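Side-chain contacts in putative sugar ABC transport system, substrate-binding protein (Bordetella parapertussis, PDB 5IX8), which probably binds a sugar in the periplasm and delivers it to an ABC transporter for uptake: residues G151-W154 / P155-Y159; N237-M240 / I241-R245. All coordinates share one frame; numbering follows the deposited sequence.

Contact 1 of 2, residues G151-W154 / P155-Y159. With SO4 (sulfate ion), chain C.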
# COMPACT_ATOMS: atom_id res chain seq x y z
N GLY A 151 -13.46 -6.29 -2.79
CA GLY A 151 -13.73 -5.13 -3.62
C GLY A 151 -12.56 -4.19 -3.80
O GLY A 151 -12.75 -3.10 -4.36
N LEU A 152 -11.37 -4.56 -3.36
CA LEU A 152 -10.22 -3.68 -3.44
C LEU A 152 -9.16 -4.16 -4.40
O LEU A 152 -8.21 -3.40 -4.67
CB LEU A 152 -9.60 -3.48 -2.05
CG LEU A 152 -10.57 -2.94 -0.99
CD1 LEU A 152 -9.77 -2.79 0.34
CD2 LEU A 152 -11.24 -1.64 -1.42
N GLU A 153 -9.25 -5.42 -4.87
CA GLU A 153 -8.30 -6.05 -5.80
C GLU A 153 -6.97 -6.40 -5.12
O GLU A 153 -6.58 -7.58 -5.10
CB GLU A 153 -8.05 -5.15 -7.03
CG GLU A 153 -7.29 -5.81 -8.19
CD GLU A 153 -8.14 -6.81 -8.97
OE1 GLU A 153 -9.33 -7.00 -8.65
OE2 GLU A 153 -7.61 -7.43 -9.94
N TRP A 154 -6.27 -5.41 -4.56
CA TRP A 154 -4.93 -5.71 -4.07
C TRP A 154 -4.89 -6.67 -2.89
O TRP A 154 -3.93 -7.44 -2.79
CB TRP A 154 -4.15 -4.40 -3.76
CG TRP A 154 -4.81 -3.43 -2.82
CD1 TRP A 154 -5.70 -2.44 -3.14
CD2 TRP A 154 -4.65 -3.38 -1.39
NE1 TRP A 154 -6.11 -1.77 -2.00
CE2 TRP A 154 -5.50 -2.33 -0.92
CE3 TRP A 154 -3.93 -4.13 -0.47
CZ2 TRP A 154 -5.58 -2.00 0.43
CZ3 TRP A 154 -4.02 -3.81 0.87
CH2 TRP A 154 -4.84 -2.75 1.31
N PRO A 155 -5.88 -6.71 -1.98
CA PRO A 155 -5.82 -7.76 -0.94
C PRO A 155 -5.93 -9.13 -1.55
O PRO A 155 -5.27 -10.07 -1.08
CB PRO A 155 -7.03 -7.43 -0.03
CG PRO A 155 -7.22 -5.90 -0.21
CD PRO A 155 -7.00 -5.79 -1.73
N ARG A 156 -6.75 -9.28 -2.59
CA ARG A 156 -6.84 -10.58 -3.26
C ARG A 156 -5.51 -10.94 -3.92
O ARG A 156 -5.08 -12.11 -3.86
CB ARG A 156 -7.98 -10.57 -4.28
CG ARG A 156 -8.26 -11.98 -4.80
CD ARG A 156 -9.18 -12.02 -6.01
NE ARG A 156 -8.46 -11.66 -7.21
CZ ARG A 156 -8.55 -10.48 -7.83
NH1 ARG A 156 -9.45 -9.58 -7.44
NH2 ARG A 156 -7.79 -10.23 -8.89
N LEU A 157 -4.85 -9.96 -4.55
CA LEU A 157 -3.56 -10.24 -5.18
C LEU A 157 -2.54 -10.70 -4.14
O LEU A 157 -1.80 -11.67 -4.37
CB LEU A 157 -3.03 -9.00 -5.93
CG LEU A 157 -3.92 -8.52 -7.09
CD1 LEU A 157 -3.37 -7.23 -7.65
CD2 LEU A 157 -4.02 -9.56 -8.22
N ARG A 158 -2.49 -10.02 -2.99
CA ARG A 158 -1.57 -10.44 -1.93
C ARG A 158 -1.88 -11.84 -1.45
O ARG A 158 -0.97 -12.65 -1.24
CB ARG A 158 -1.64 -9.48 -0.76
CG ARG A 158 -1.12 -8.10 -1.17
CD ARG A 158 -1.16 -7.07 -0.03
NE ARG A 158 -0.74 -5.79 -0.57
CZ ARG A 158 -0.39 -4.72 0.14
NH1 ARG A 158 -0.34 -4.78 1.47
NH2 ARG A 158 -0.06 -3.61 -0.50
N TYR A 159 -3.17 -12.14 -1.26
CA TYR A 159 -3.57 -13.49 -0.87
C TYR A 159 -3.15 -14.52 -1.91
O TYR A 159 -2.60 -15.57 -1.57
CB TYR A 159 -5.08 -13.52 -0.66
CG TYR A 159 -5.65 -14.90 -0.55
CD1 TYR A 159 -5.27 -15.75 0.48
CD2 TYR A 159 -6.58 -15.36 -1.49
CE1 TYR A 159 -5.81 -17.03 0.57
CE2 TYR A 159 -7.14 -16.63 -1.39
CZ TYR A 159 -6.74 -17.45 -0.35
OH TYR A 159 -7.29 -18.72 -0.28
S SO4 C . -11.82 -8.73 -4.71
O1 SO4 C . -11.71 -9.67 -5.81
O2 SO4 C . -11.34 -7.40 -5.05
O3 SO4 C . -11.10 -9.21 -3.52
O4 SO4 C . -13.24 -8.66 -4.33
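Glu153 and Arg156 meet across the first turn of helix 154-168, with Glu153 at its N-cap position. From its CB, Arg156 runs out past the sulfate: CB lies 3.4 Å from Glu153 O, and CD lies 3.5 Å from sulfate O1. A bend at chi3 (78°) then turns the guanidinium back toward the cap. Both end nitrogens grip the carboxylate, Arg156 NH1 reaching Glu153 OE1 at 2.9 Å and NH2 reaching Glu153 OE2 at 3.0 Å. These bonds leave close to the guanidinium plane but arrive above the carboxylate plane, the two planes being 73° apart. NH1 also donates to sulfate O1, while NE pairs with Glu160. Two backbone amides share the anion: Gly151 N bonds sulfate O4 at 2.8 Å and Glu153 N bonds O2. Next in the chain, Pro155 CD makes a CH-pi contact over one face of Trp154. The helix start follows strand 142-145 of one lobe, and Gly151 and Glu153 both meet Tyr85, in a loop of the other lobe; Glu153 OE2 also bonds Ser283. The sulfate probably came from the crystallisation liquor; the N-H donors gathered here are consistent with a site that can accept an anion, while Glu153 would offset part of the positive charge of Arg156.

Contact 2 of 2, residues N237-M240 / I241-R245. With SO4 (sulfate ion), chain D.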
# COMPACT_ATOMS: atom_id res chain seq x y z
N ASN A 237 6.12 -2.18 15.30
CA ASN A 237 6.43 -3.48 14.71
C ASN A 237 7.86 -3.90 14.98
O ASN A 237 8.17 -5.10 14.96
CB ASN A 237 6.25 -3.45 13.20
CG ASN A 237 4.80 -3.29 12.76
OD1 ASN A 237 4.56 -2.82 11.66
ND2 ASN A 237 3.84 -3.67 13.60
N GLU A 238 8.76 -2.94 15.17
CA GLU A 238 10.18 -3.27 15.33
C GLU A 238 10.39 -4.17 16.53
O GLU A 238 11.03 -5.21 16.42
CB GLU A 238 11.00 -1.99 15.45
CG GLU A 238 10.90 -1.10 14.18
CD GLU A 238 11.48 0.30 14.37
OE1 GLU A 238 12.29 0.47 15.31
OE2 GLU A 238 11.14 1.23 13.59
N ALA A 239 9.82 -3.81 17.68
CA ALA A 239 9.96 -4.64 18.88
C ALA A 239 9.26 -5.99 18.70
O ALA A 239 9.76 -7.02 19.16
CB ALA A 239 9.41 -3.89 20.10
N MSE A 240 8.13 -6.01 18.00
CA MSE A 240 7.39 -7.24 17.77
C MSE A 240 8.18 -8.22 16.91
O MSE A 240 8.08 -9.43 17.11
CB MSE A 240 6.04 -6.94 17.10
CG MSE A 240 5.11 -6.05 17.92
SE MSE A 240 3.39 -5.74 16.99
CE MSE A 240 2.39 -4.84 18.40
N ILE A 241 8.94 -7.69 15.93
CA ILE A 241 9.84 -8.54 15.15
C ILE A 241 10.95 -9.10 16.04
O ILE A 241 11.24 -10.30 16.03
CB ILE A 241 10.41 -7.75 13.97
CG1 ILE A 241 9.32 -7.43 12.96
CG2 ILE A 241 11.53 -8.52 13.31
CD1 ILE A 241 9.83 -6.59 11.79
N ARG A 242 11.58 -8.23 16.84
CA ARG A 242 12.67 -8.70 17.69
C ARG A 242 12.19 -9.74 18.70
O ARG A 242 12.92 -10.68 19.03
CB ARG A 242 13.32 -7.53 18.40
CG ARG A 242 14.09 -6.58 17.51
CD ARG A 242 14.97 -5.61 18.31
NE ARG A 242 15.34 -4.50 17.45
CZ ARG A 242 14.65 -3.36 17.40
NH1 ARG A 242 13.60 -3.20 18.20
NH2 ARG A 242 15.02 -2.39 16.57
N GLU A 243 10.99 -9.55 19.24
CA GLU A 243 10.42 -10.44 20.25
C GLU A 243 9.85 -11.71 19.65
O GLU A 243 9.39 -12.58 20.40
CB GLU A 243 9.34 -9.71 21.03
CG GLU A 243 9.87 -8.66 21.98
CD GLU A 243 8.88 -7.55 22.31
OE1 GLU A 243 7.66 -7.70 22.03
OE2 GLU A 243 9.34 -6.52 22.86
N GLY A 244 9.84 -11.83 18.32
CA GLY A 244 9.40 -13.02 17.62
C GLY A 244 7.93 -13.09 17.31
O GLY A 244 7.48 -14.10 16.75
N ARG A 245 7.15 -12.07 17.65
CA ARG A 245 5.71 -12.15 17.43
C ARG A 245 5.33 -11.91 15.96
O ARG A 245 4.40 -12.55 15.45
CB ARG A 245 5.00 -11.15 18.33
CG ARG A 245 3.52 -11.03 18.05
CD ARG A 245 2.75 -12.32 18.37
NE ARG A 245 2.60 -12.53 19.82
CZ ARG A 245 2.02 -13.60 20.37
NH1 ARG A 245 1.57 -14.59 19.60
NH2 ARG A 245 1.91 -13.69 21.69
S SO4 D . 4.18 -10.95 22.76
O1 SO4 D . 5.57 -10.99 22.32
O2 SO4 D . 3.33 -10.52 21.64
O3 SO4 D . 3.77 -12.27 23.20
O4 SO4 D . 4.10 -10.00 23.86
O HOH W 1 12.91 -0.17 17.81
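Arg242 lies alongside Glu238, one helical turn on, both side chains pointing the same way. Their charged ends stop short of a salt bridge, with Glu238 OE1 4.1 Å from Arg242 NH2 and the carboxylate and guanidinium planes 86° apart. Water 1 joins them: it donates to Glu238 OE1 at 2.7 Å and accepts from Arg242 NH1 at 3.1 Å, in the guanidinium plane. Partners farther out fix both ends, Tyr311 bonding Glu238 OE2 and Asp302 forming a salt bridge with Arg242 NH2. The next residue, Glu243, folds back along the Ala239 carbonyl, its CD 3.3 Å from Ala239 O. Bends at chi2 and chi3 of Arg245 present one guanidinium edge to a sulfate. Arg245 NE donates to sulfate O2 at 2.8 Å in a nearly straight bond (171°), and Arg245 NH2 donates to sulfate O3 at 2.8 Å. Arg220 NE also bonds the sulfate, while Arg245 NH1 is held by the carbonyls of Arg224 and Val226. Toward the sheet, Ile241 packs against Leu246 and Val249 of strand 246-250. Gly244 N bonds Ile241 O at 3.1 Å and Arg245 N bonds Met240 O weakly at 2.9 Å; with the positive phi of Gly244 these two bonds make a Schellman motif, here ending the helix of the beta-alpha-beta unit 227-231, 235-242, 246-250.

Contacts 1 and 2 occupy opposite kinds of helix end: residues 151-159 start helix 154-168, whereas residues 237-245 finish helix 235-242. Their centres are 26 Å apart and their nearest atoms about 11 Å, so neither touches the other. Both helices flank the same mixed sheet, in which strand 142-145 precedes contact 1 and strands 227-231 and 246-250 bracket contact 2. Contact 1 lies nearer the middle of the molecule, 11 Å from the chain centre against 21 Å for contact 2. Through Tyr85, in the loop between strand 77-80 and helix 89-97, it meets the lobe built on the parallel sheet. Each arginine-bound sulfate is probably a crystallisation component, so neither identifies the sugar site.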